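Local coordinates for DELTA1-pyrroline-2-carboxylate reductase (Thermococcus litoralis DSM 5473, PDB 6T3E), which catalyses the NADH-dependent reduction of delta1-pyrroline-2-carboxylate to L-proline and belongs to the ornithine cyclodeaminase/mu-crystallin family, at residues B[40-45]-B[131-136]; B[47-52]-B[327-332]; B[121-126]-B[333-338]; B[141-146]-B[168-173]. All coordinates share one frame; numbering follows the deposited sequence.

Contact 1 of 4, residues B[40-45]-B[131-136]; sequences KEVIES and TAMRTG. With NAI (1,4-dihydronicotinamide adenine dinucleotide), chain F; PRO (proline), chain E.
Val42 meets helix 128-146 with both methyls: CG1 lies 4.0 Å from the CA of Arg134, and CG2 is 3.9 Å from the CE of Met133. This is helix-helix packing behind the active site of an ornithine cyclodeaminase/mu-crystallin family reductase. The Val42 and Met133 side chains cross at about a right angle, and a flexible thioether next to a branched valine suits a buried, largely apolar face. The Arg134 side chain leaves its helix away from segment 40-45, and its guanidinium ends at the ligands. With CG between the backbone N and the carbonyl carbon (chi1 69°) and further bends along the chain, the guanidinium reaches the bound proline, whose carboxylate O accepts from NH2 at 2.9 Å, in the plane of the group and fairly straight (156°). Salt bridges with Glu326 and Asp327 from helix 324-341 hold NE and NH1. A leucine in place of Arg134 would probably leave the proline carboxylate without this donor, Glu326 without its mate and Asp327 with one cationic partner fewer. NE also donates to Thr135 OG1, which in turn accepts a weak bond from the nicotinamide N7N. That hydroxyl donates to Thr131 O at 2.7 Å, reaching it from the face opposite to Thr135 N.

Contact 2 of 4, residues B[47-52]-B[327-332]; sequences ERAFLE and DAITAK
The CA atoms of Ala49 and Ile329 come within 6.2 Å of each other, the nearest backbone approach between the helical segments 47-52 and 327-332. So close a spacing suits an alanine, whose lone methyl fills the space between the two backbones without pushing them apart. Ala49 CB rests against the branch point of the isoleucine, 3.7 Å from Ile329 CG2 and equally near Ile329 CB. One Ile329 torsion sets both branches: with chi1 at -165°, CG1 runs anti to the backbone N and CG2 sits between the backbone N and the carbonyl carbon. The longer arm of Ile329 then ends at CD1, 4.4 Å from Arg48 CD, where the aliphatic part of an exposed arginine borders the apolar patch. The charged end of Arg48 is engaged within its own helix, NH1 pairing with Glu52 OE1 at 2.8 Å one turn later, and that same oxygen is hydrogen-bonded to Ser85 OG. Leu82 of strand 73-82 and Ile325 also pack on Ala49. No hydrogen bond or salt bridge joins the two segments, so their mutual fit depends on the shapes of small and branched side chains, while the nearby ion pair of Arg48 with Glu52 stays within one helix.

Contact 3 of 4, residues B[121-126]-B[333-338]; sequences PLALME and LAYEKA
Leu122, early in strand 121-126, meets Tyr335 of helix 324-341 at the phenol end: its CD2 lies 4.1 Å from Tyr335 OH, and the two side chains cross at about a right angle. Leu122 and Ala123 together face Leu113 of the adjacent strand as a classic beta bulge, and both direct their side chains to the helix. Ala123 offers just a methyl, its CB 3.9 Å from Tyr335 CD1 in an oblique approach, and this small residue leaves room for a broad ring between strand and helix. The ring spans the gap because its CG stands anti to the backbone N (chi1 169°). An alanine in place of Tyr335 would probably open a gap between strand and helix and strip Leu122 and Ala123 of their aromatic partner. Leu124 packs on Leu124 of the second subunit, whereas Met125 turns back toward the helix. Glu126 closes the strand, OE1 capping the backbone N of Phe129 near the start of helix 128-146. Strand 121-126 lies in the mixed sheet between strands 107-114 and 26-28; Leu113 and Leu26 from these neighbours also touch Tyr335, while helix 30-36 packs against Ala334 and Ala338.

Contact 4 of 4, residues B[141-146]-B[168-173]; sequences VATKYL and WAVCEV
Val173, Thr143 and Lys144 carry most of the contact between the C-terminal parts of helices 128-146 and 161-173, two helices of what is probably the Rossmann-type dinucleotide-binding domain. Helix 161-173 follows strand 153-157 of the parallel sheet, and the connecting turn fits the glycine-rich pattern of such folds. The segment axes approach to 9.0 Å and cross at -44°. Val173 is the largest contributor, with 81 Å² buried. Its CG1, anti to the backbone N (chi1 153°), is wedged into the angle between Thr143 and Lys144, 3.9 Å from Thr143 CG2 and close to Lys144 CG as well. The other methyl, CG2, also faces Lys144 CG, at 3.7 Å, so a beta-branched residue grips the lysine stem with both arms, and the two side chains cross at about a right angle. Threonine suits the neighbouring place because it is two-faced: CG2 supplies the apolar contact, while OG1 is hydrogen-bonded to Ser139 O one turn back and to Asn243 ND2, which satisfies the hydroxyl in a buried setting. Val170 lies across that hydroxyl, its CG2 4.1 Å from Thr143 OG1, and packs on Ile219 and Ile221 of strand 219-222, joining the helix pair to the sheet. Lysine suits its partly exposed position because its methylenes can pack on the valine while its charge leads away from it. There Lys144 NZ forms a salt bridge with Glu47 OE1 of helix 39-54.

Overall arrangement
Three helices tie the set together: 39-54 serves contacts 1 and 2, 128-146 serves contacts 1 and 4, and 324-341 serves contacts 2 and 3. Contact 1 is the most central, about 9 Å from the chain centre, and combines apolar packing on one side with a polar ligand site on the other. Contacts 2 and 3 are likewise largely buried but lack a ligand and rest on apolar packing, the first joining helix to helix, the second a helix to the mixed sheet near the subunit interface. Contact 4 is only partly buried and lies against the parallel sheet, about 26 Å from contact 3 between centres; Tyr145 OH and Glu47 OE2, probably hydrogen-bonded, connect it to contact 2.

Contact 1 of 4, residues B[40-45]-B[131-136]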
# COMPACT_ATOMS: atom_id res chain seq x y z
N LYS B 40 -20.83 6.35 17.79
CA LYS B 40 -21.77 7.29 17.19
C LYS B 40 -21.06 8.26 16.26
O LYS B 40 -21.57 8.57 15.17
CB LYS B 40 -22.52 8.05 18.28
CG LYS B 40 -23.62 8.93 17.75
CD LYS B 40 -24.41 9.55 18.89
CE LYS B 40 -25.00 10.89 18.48
NZ LYS B 40 -24.32 11.41 17.26
N GLU B 41 -19.87 8.72 16.66
CA GLU B 41 -19.06 9.58 15.80
C GLU B 41 -18.62 8.84 14.54
O GLU B 41 -18.70 9.38 13.43
CB GLU B 41 -17.86 10.10 16.58
CG GLU B 41 -18.13 11.40 17.31
CD GLU B 41 -17.01 11.80 18.26
OE1 GLU B 41 -17.00 12.97 18.71
OE2 GLU B 41 -16.15 10.94 18.56
N VAL B 42 -18.15 7.59 14.70
CA VAL B 42 -17.62 6.83 13.57
C VAL B 42 -18.73 6.50 12.58
O VAL B 42 -18.50 6.48 11.37
CB VAL B 42 -16.92 5.55 14.06
CG1 VAL B 42 -16.21 4.85 12.91
CG2 VAL B 42 -15.91 5.88 15.13
N ILE B 43 -19.94 6.25 13.09
CA ILE B 43 -21.06 5.98 12.20
C ILE B 43 -21.33 7.18 11.31
O ILE B 43 -21.43 7.06 10.08
CB ILE B 43 -22.30 5.59 13.02
CG1 ILE B 43 -22.18 4.13 13.50
CG2 ILE B 43 -23.59 5.85 12.22
CD1 ILE B 43 -23.02 3.81 14.69
N GLU B 44 -21.38 8.37 11.91
CA GLU B 44 -21.57 9.59 11.13
C GLU B 44 -20.44 9.78 10.13
O GLU B 44 -20.69 10.13 8.97
CB GLU B 44 -21.68 10.80 12.05
CG GLU B 44 -22.90 10.79 12.96
CD GLU B 44 -22.82 11.82 14.08
OE1 GLU B 44 -22.20 12.89 13.88
OE2 GLU B 44 -23.37 11.55 15.17
N SER B 45 -19.21 9.50 10.55
CA SER B 45 -18.06 9.78 9.69
C SER B 45 -17.99 8.82 8.52
O SER B 45 -17.72 9.24 7.39
CB SER B 45 -16.77 9.69 10.51
OG SER B 45 -16.85 10.50 11.67
N THR B 131 -9.82 -0.43 12.86
CA THR B 131 -10.41 -1.39 11.94
C THR B 131 -11.72 -1.93 12.49
O THR B 131 -12.75 -1.92 11.79
CB THR B 131 -9.43 -2.54 11.71
OG1 THR B 131 -8.23 -2.06 11.11
CG2 THR B 131 -10.07 -3.63 10.83
N ALA B 132 -11.73 -2.32 13.76
CA ALA B 132 -12.96 -2.82 14.37
C ALA B 132 -14.02 -1.72 14.45
O ALA B 132 -15.20 -1.98 14.20
CB ALA B 132 -12.66 -3.40 15.75
N MET B 133 -13.62 -0.49 14.80
CA MET B 133 -14.60 0.59 14.91
C MET B 133 -15.21 0.91 13.55
O MET B 133 -16.44 0.96 13.41
CB MET B 133 -13.96 1.83 15.53
CG MET B 133 -13.52 1.64 16.99
SD MET B 133 -14.88 1.53 18.19
CE MET B 133 -15.74 3.08 17.88
N ARG B 134 -14.38 1.09 12.53
CA ARG B 134 -14.89 1.46 11.21
C ARG B 134 -15.70 0.34 10.57
O ARG B 134 -16.62 0.61 9.79
CB ARG B 134 -13.74 1.88 10.29
CG ARG B 134 -12.82 0.73 9.89
CD ARG B 134 -12.85 0.47 8.42
NE ARG B 134 -12.93 -0.95 8.11
CZ ARG B 134 -12.22 -1.53 7.15
NH1 ARG B 134 -11.38 -0.83 6.42
NH2 ARG B 134 -12.35 -2.82 6.93
N THR B 135 -15.37 -0.92 10.88
CA THR B 135 -16.14 -2.05 10.35
C THR B 135 -17.53 -2.12 10.98
O THR B 135 -18.52 -2.31 10.27
CB THR B 135 -15.39 -3.35 10.60
OG1 THR B 135 -14.13 -3.31 9.91
CG2 THR B 135 -16.20 -4.54 10.12
N GLY B 136 -17.61 -1.96 12.30
CA GLY B 136 -18.91 -1.92 12.94
C GLY B 136 -19.75 -0.75 12.47
O GLY B 136 -20.95 -0.89 12.22
PA NAI F . -11.55 -13.32 15.47
O1A NAI F . -10.64 -14.50 15.25
O2A NAI F . -11.07 -12.50 16.66
O5B NAI F . -13.13 -13.76 15.64
C5B NAI F . -13.57 -14.74 14.71
C4B NAI F . -14.70 -15.62 15.40
O4B NAI F . -15.25 -16.40 14.53
C3B NAI F . -14.05 -16.55 16.45
O3B NAI F . -14.61 -16.30 17.66
C2B NAI F . -14.36 -17.97 15.93
O2B NAI F . -14.48 -18.95 17.08
C1B NAI F . -15.49 -17.81 15.31
N9A NAI F . -15.75 -18.85 14.36
C8A NAI F . -14.86 -19.25 13.44
N7A NAI F . -15.42 -20.23 12.74
C5A NAI F . -16.66 -20.44 13.22
C6A NAI F . -17.63 -21.33 12.84
N6A NAI F . -17.68 -22.35 11.81
N1A NAI F . -18.80 -21.35 13.47
C2A NAI F . -19.03 -20.48 14.48
N3A NAI F . -18.06 -19.60 14.86
C4A NAI F . -16.87 -19.59 14.21
O3 NAI F . -11.47 -12.42 14.07
PN NAI F . -12.36 -11.04 13.81
O1N NAI F . -11.38 -9.90 14.01
O2N NAI F . -13.54 -10.97 14.74
O5D NAI F . -12.91 -11.04 12.28
C5D NAI F . -14.10 -11.70 12.03
C4D NAI F . -14.29 -11.78 10.49
O4D NAI F . -14.50 -10.58 9.97
C3D NAI F . -13.02 -12.31 9.83
O3D NAI F . -13.37 -13.19 8.82
C2D NAI F . -12.35 -11.08 9.20
O2D NAI F . -11.45 -11.54 8.05
C1D NAI F . -13.38 -10.37 8.82
N1N NAI F . -13.04 -8.94 8.76
C2N NAI F . -13.52 -8.11 7.67
C3N NAI F . -13.57 -6.56 7.85
C7N NAI F . -14.66 -5.83 7.02
O7N NAI F . -15.40 -6.48 6.38
N7N NAI F . -14.76 -4.35 7.05
C4N NAI F . -13.11 -5.93 9.15
C5N NAI F . -12.16 -6.81 9.96
C6N NAI F . -12.20 -8.34 9.78
N PRO E . -10.52 -7.39 5.76
CA PRO E . -10.37 -6.49 6.91
C PRO E . -10.23 -5.01 6.55
O PRO E . -10.59 -4.56 5.45
CB PRO E . -9.09 -7.00 7.57
CG PRO E . -9.11 -8.47 7.31
CD PRO E . -9.84 -8.68 5.99
OXT PRO E . -9.73 -4.23 7.36

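Contact 2 of 4, residues B[47-52]-B[327-332]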
# COMPACT_ATOMS: atom_id res chain seq x y z
N GLU B 47 -20.48 7.30 7.20
CA GLU B 47 -21.58 7.67 6.30
C GLU B 47 -21.19 8.82 5.38
O GLU B 47 -21.49 8.79 4.18
CB GLU B 47 -22.81 8.04 7.13
CG GLU B 47 -24.02 8.34 6.29
CD GLU B 47 -25.33 8.14 7.06
OE1 GLU B 47 -25.28 8.05 8.33
OE2 GLU B 47 -26.38 8.05 6.39
N ARG B 48 -20.49 9.82 5.91
CA ARG B 48 -20.07 10.95 5.09
C ARG B 48 -19.01 10.54 4.07
O ARG B 48 -18.98 11.07 2.95
CB ARG B 48 -19.53 12.08 5.99
CG ARG B 48 -19.06 13.29 5.21
CD ARG B 48 -17.71 13.87 5.70
NE ARG B 48 -17.47 15.23 5.20
CZ ARG B 48 -17.32 15.57 3.92
NH1 ARG B 48 -17.36 14.64 2.96
NH2 ARG B 48 -17.11 16.84 3.58
N ALA B 49 -18.16 9.58 4.45
CA ALA B 49 -17.13 9.09 3.53
C ALA B 49 -17.74 8.45 2.30
O ALA B 49 -17.22 8.59 1.19
CB ALA B 49 -16.21 8.12 4.26
N PHE B 50 -18.84 7.70 2.49
CA PHE B 50 -19.52 7.08 1.36
C PHE B 50 -20.29 8.10 0.54
O PHE B 50 -20.37 7.98 -0.69
CB PHE B 50 -20.45 5.98 1.87
CG PHE B 50 -19.76 4.67 2.10
CD1 PHE B 50 -19.46 3.83 1.03
CD2 PHE B 50 -19.37 4.29 3.37
CE1 PHE B 50 -18.81 2.65 1.24
CE2 PHE B 50 -18.71 3.09 3.59
CZ PHE B 50 -18.43 2.26 2.52
N LEU B 51 -20.86 9.12 1.19
CA LEU B 51 -21.47 10.21 0.43
C LEU B 51 -20.42 10.94 -0.39
O LEU B 51 -20.65 11.29 -1.55
CB LEU B 51 -22.19 11.17 1.36
CG LEU B 51 -22.82 12.41 0.70
CD1 LEU B 51 -23.83 12.02 -0.36
CD2 LEU B 51 -23.45 13.30 1.76
N GLU B 52 -19.24 11.16 0.20
CA GLU B 52 -18.14 11.78 -0.54
C GLU B 52 -17.70 10.89 -1.70
O GLU B 52 -17.37 11.39 -2.78
CB GLU B 52 -16.99 12.10 0.41
CG GLU B 52 -15.67 12.51 -0.26
CD GLU B 52 -14.67 13.20 0.68
OE1 GLU B 52 -15.01 13.48 1.85
OE2 GLU B 52 -13.53 13.46 0.24
N ASP B 327 -11.21 3.74 6.62
CA ASP B 327 -10.02 3.98 7.42
C ASP B 327 -9.60 5.44 7.34
O ASP B 327 -9.27 6.05 8.37
CB ASP B 327 -8.89 3.06 6.96
CG ASP B 327 -9.33 1.61 6.85
OD1 ASP B 327 -9.78 1.04 7.87
OD2 ASP B 327 -9.23 1.05 5.73
N ALA B 328 -9.65 6.05 6.15
CA ALA B 328 -9.18 7.43 6.03
C ALA B 328 -10.08 8.39 6.80
O ALA B 328 -9.58 9.29 7.48
CB ALA B 328 -9.08 7.84 4.56
N ILE B 329 -11.39 8.22 6.71
CA ILE B 329 -12.28 9.14 7.42
C ILE B 329 -12.17 8.94 8.92
O ILE B 329 -12.29 9.90 9.70
CB ILE B 329 -13.74 9.00 6.92
CG1 ILE B 329 -14.56 10.20 7.38
CG2 ILE B 329 -14.36 7.71 7.38
CD1 ILE B 329 -14.15 11.49 6.74
N THR B 330 -11.94 7.71 9.37
CA THR B 330 -11.77 7.48 10.80
C THR B 330 -10.39 7.94 11.29
O THR B 330 -10.29 8.60 12.33
CB THR B 330 -12.02 6.01 11.09
OG1 THR B 330 -13.36 5.69 10.71
CG2 THR B 330 -11.84 5.70 12.57
N ALA B 331 -9.33 7.69 10.50
CA ALA B 331 -8.00 8.13 10.90
C ALA B 331 -7.90 9.64 10.97
O ALA B 331 -7.28 10.18 11.90
CB ALA B 331 -6.96 7.61 9.91
N LYS B 332 -8.52 10.35 10.02
CA LYS B 332 -8.45 11.81 10.07
C LYS B 332 -9.32 12.35 11.19
O LYS B 332 -8.92 13.29 11.89
CB LYS B 332 -8.87 12.40 8.72
CG LYS B 332 -8.74 13.93 8.60
CD LYS B 332 -7.36 14.37 8.03
CE LYS B 332 -7.22 15.92 7.89
NZ LYS B 332 -5.85 16.44 8.26

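Contact 3 of 4, residues B[121-126]-B[333-338]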
# COMPACT_ATOMS: atom_id res chain seq x y z
N PRO B 121 4.66 12.38 5.69
CA PRO B 121 3.88 11.59 6.66
C PRO B 121 3.53 12.44 7.87
O PRO B 121 4.39 13.11 8.44
CB PRO B 121 4.82 10.43 7.02
CG PRO B 121 6.19 10.95 6.74
CD PRO B 121 6.06 11.93 5.58
N LEU B 122 2.25 12.43 8.24
CA LEU B 122 1.74 13.17 9.39
C LEU B 122 1.65 12.31 10.65
O LEU B 122 1.94 12.78 11.75
CB LEU B 122 0.36 13.74 9.07
CG LEU B 122 0.21 14.91 8.11
CD1 LEU B 122 -1.27 15.28 7.96
CD2 LEU B 122 1.00 16.11 8.58
N ALA B 123 1.24 11.05 10.51
CA ALA B 123 1.00 10.25 11.70
C ALA B 123 1.08 8.76 11.40
O ALA B 123 0.73 8.30 10.31
CB ALA B 123 -0.37 10.57 12.32
N LEU B 124 1.54 8.01 12.39
CA LEU B 124 1.43 6.56 12.43
C LEU B 124 0.56 6.21 13.63
O LEU B 124 0.89 6.59 14.76
CB LEU B 124 2.80 5.89 12.54
CG LEU B 124 2.70 4.37 12.49
CD1 LEU B 124 2.61 3.90 11.05
CD2 LEU B 124 3.89 3.73 13.20
N MET B 125 -0.56 5.52 13.37
CA MET B 125 -1.55 5.18 14.40
C MET B 125 -1.80 3.68 14.41
O MET B 125 -1.74 3.02 13.37
CB MET B 125 -2.91 5.87 14.17
CG MET B 125 -2.88 7.18 13.45
SD MET B 125 -4.55 7.79 13.16
CE MET B 125 -5.25 6.28 12.60
N GLU B 126 -2.09 3.16 15.60
CA GLU B 126 -2.51 1.77 15.70
C GLU B 126 -3.82 1.58 14.94
O GLU B 126 -4.78 2.33 15.13
CB GLU B 126 -2.67 1.35 17.16
CG GLU B 126 -2.58 -0.15 17.37
CD GLU B 126 -3.95 -0.81 17.51
OE1 GLU B 126 -4.98 -0.14 17.27
OE2 GLU B 126 -3.98 -2.01 17.88
N LEU B 333 -10.45 11.70 11.44
CA LEU B 333 -11.28 11.98 12.60
C LEU B 333 -10.47 11.85 13.88
O LEU B 333 -10.47 12.74 14.74
CB LEU B 333 -12.48 11.03 12.60
CG LEU B 333 -13.60 11.09 13.62
CD1 LEU B 333 -13.34 10.21 14.81
CD2 LEU B 333 -13.81 12.52 14.04
N ALA B 334 -9.78 10.72 14.04
CA ALA B 334 -9.01 10.48 15.25
C ALA B 334 -7.81 11.41 15.34
O ALA B 334 -7.49 11.92 16.42
CB ALA B 334 -8.57 9.02 15.31
N TYR B 335 -7.14 11.65 14.21
CA TYR B 335 -5.96 12.50 14.21
C TYR B 335 -6.30 13.93 14.63
O TYR B 335 -5.60 14.53 15.46
CB TYR B 335 -5.31 12.48 12.83
CG TYR B 335 -4.23 13.51 12.61
CD1 TYR B 335 -2.97 13.33 13.16
CD2 TYR B 335 -4.47 14.65 11.85
CE1 TYR B 335 -1.97 14.27 12.96
CE2 TYR B 335 -3.48 15.59 11.64
CZ TYR B 335 -2.23 15.39 12.20
OH TYR B 335 -1.22 16.30 12.00
N GLU B 336 -7.39 14.48 14.09
CA GLU B 336 -7.71 15.86 14.40
C GLU B 336 -8.21 16.02 15.84
O GLU B 336 -8.03 17.09 16.43
CB GLU B 336 -8.74 16.39 13.40
CG GLU B 336 -8.17 16.70 12.02
CD GLU B 336 -9.23 17.23 11.07
OE1 GLU B 336 -10.32 17.62 11.56
OE2 GLU B 336 -8.99 17.26 9.85
N LYS B 337 -8.80 14.98 16.42
CA LYS B 337 -9.18 15.06 17.82
C LYS B 337 -7.97 14.96 18.73
O LYS B 337 -7.95 15.57 19.81
CB LYS B 337 -10.19 13.96 18.15
CG LYS B 337 -11.63 14.38 17.88
CD LYS B 337 -12.56 13.20 18.03
CE LYS B 337 -13.80 13.60 18.80
NZ LYS B 337 -13.65 13.22 20.23
N ALA B 338 -6.93 14.24 18.30
CA ALA B 338 -5.71 14.17 19.09
C ALA B 338 -5.05 15.53 19.18
O ALA B 338 -4.61 15.94 20.26
CB ALA B 338 -4.74 13.15 18.47

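Contact 4 of 4, residues B[141-146]-B[168-173]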
# COMPACT_ATOMS: atom_id res chain seq x y z
N VAL B 141 -24.31 2.09 9.51
CA VAL B 141 -25.04 2.93 8.56
C VAL B 141 -25.92 2.06 7.67
O VAL B 141 -27.06 2.42 7.37
CB VAL B 141 -24.09 3.84 7.74
CG1 VAL B 141 -23.18 4.63 8.66
CG2 VAL B 141 -23.27 3.06 6.74
N ALA B 142 -25.42 0.89 7.24
CA ALA B 142 -26.25 0.03 6.41
C ALA B 142 -27.45 -0.48 7.18
O ALA B 142 -28.56 -0.57 6.63
CB ALA B 142 -25.44 -1.14 5.85
N THR B 143 -27.27 -0.79 8.47
CA THR B 143 -28.39 -1.24 9.30
C THR B 143 -29.49 -0.18 9.38
O THR B 143 -30.68 -0.52 9.39
CB THR B 143 -27.86 -1.61 10.69
OG1 THR B 143 -26.91 -2.67 10.57
CG2 THR B 143 -29.00 -2.04 11.63
N LYS B 144 -29.11 1.10 9.41
CA LYS B 144 -30.11 2.17 9.48
C LYS B 144 -31.07 2.14 8.30
O LYS B 144 -32.27 2.42 8.45
CB LYS B 144 -29.42 3.53 9.53
CG LYS B 144 -29.54 4.23 10.86
CD LYS B 144 -29.11 5.69 10.75
CE LYS B 144 -27.67 5.79 10.28
NZ LYS B 144 -27.24 7.22 10.17
N TYR B 145 -30.56 1.85 7.10
CA TYR B 145 -31.38 1.87 5.90
C TYR B 145 -32.03 0.53 5.57
O TYR B 145 -33.04 0.52 4.86
CB TYR B 145 -30.53 2.29 4.69
CG TYR B 145 -30.00 3.69 4.78
CD1 TYR B 145 -30.63 4.73 4.11
CD2 TYR B 145 -28.87 3.98 5.53
CE1 TYR B 145 -30.15 6.01 4.19
CE2 TYR B 145 -28.38 5.26 5.62
CZ TYR B 145 -29.03 6.27 4.94
OH TYR B 145 -28.54 7.56 5.03
N LEU B 146 -31.49 -0.58 6.08
CA LEU B 146 -31.90 -1.91 5.64
C LEU B 146 -32.63 -2.74 6.69
O LEU B 146 -33.29 -3.71 6.32
CB LEU B 146 -30.69 -2.73 5.17
CG LEU B 146 -29.90 -2.23 3.96
CD1 LEU B 146 -28.72 -3.14 3.67
CD2 LEU B 146 -30.81 -2.11 2.76
N TRP B 168 -22.37 -3.42 18.90
CA TRP B 168 -22.38 -2.05 19.42
C TRP B 168 -22.97 -1.07 18.41
O TRP B 168 -23.85 -0.27 18.74
CB TRP B 168 -20.97 -1.63 19.83
CG TRP B 168 -20.84 -0.25 20.42
CD1 TRP B 168 -21.85 0.58 20.81
CD2 TRP B 168 -19.62 0.46 20.68
NE1 TRP B 168 -21.34 1.76 21.29
CE2 TRP B 168 -19.97 1.72 21.23
CE3 TRP B 168 -18.26 0.15 20.51
CZ2 TRP B 168 -19.02 2.67 21.60
CZ3 TRP B 168 -17.31 1.10 20.89
CH2 TRP B 168 -17.70 2.35 21.43
N ALA B 169 -22.52 -1.15 17.15
CA ALA B 169 -23.06 -0.24 16.14
C ALA B 169 -24.52 -0.53 15.82
O ALA B 169 -25.26 0.38 15.44
CB ALA B 169 -22.21 -0.30 14.88
N VAL B 170 -24.95 -1.80 15.91
CA VAL B 170 -26.36 -2.11 15.72
C VAL B 170 -27.20 -1.51 16.85
O VAL B 170 -28.32 -1.04 16.62
CB VAL B 170 -26.57 -3.64 15.59
CG1 VAL B 170 -28.05 -4.00 15.62
CG2 VAL B 170 -25.95 -4.14 14.31
N CYS B 171 -26.67 -1.51 18.07
CA CYS B 171 -27.38 -0.93 19.21
C CYS B 171 -27.48 0.59 19.12
O CYS B 171 -28.41 1.19 19.67
CB CYS B 171 -26.68 -1.32 20.52
SG CYS B 171 -26.59 -3.08 20.93
N GLU B 172 -26.52 1.24 18.45
CA GLU B 172 -26.59 2.69 18.29
C GLU B 172 -27.67 3.09 17.29
O GLU B 172 -28.11 4.24 17.30
CB GLU B 172 -25.23 3.26 17.87
CG GLU B 172 -24.20 3.32 18.99
CD GLU B 172 -24.41 4.50 19.93
OE1 GLU B 172 -25.15 5.44 19.54
OE2 GLU B 172 -23.85 4.49 21.05
N VAL B 173 -28.11 2.15 16.47
CA VAL B 173 -29.00 2.44 15.36
C VAL B 173 -30.41 1.88 15.56
O VAL B 173 -31.36 2.39 14.96
CB VAL B 173 -28.37 1.92 14.04
CG1 VAL B 173 -29.39 1.57 12.99
CG2 VAL B 173 -27.35 2.92 13.51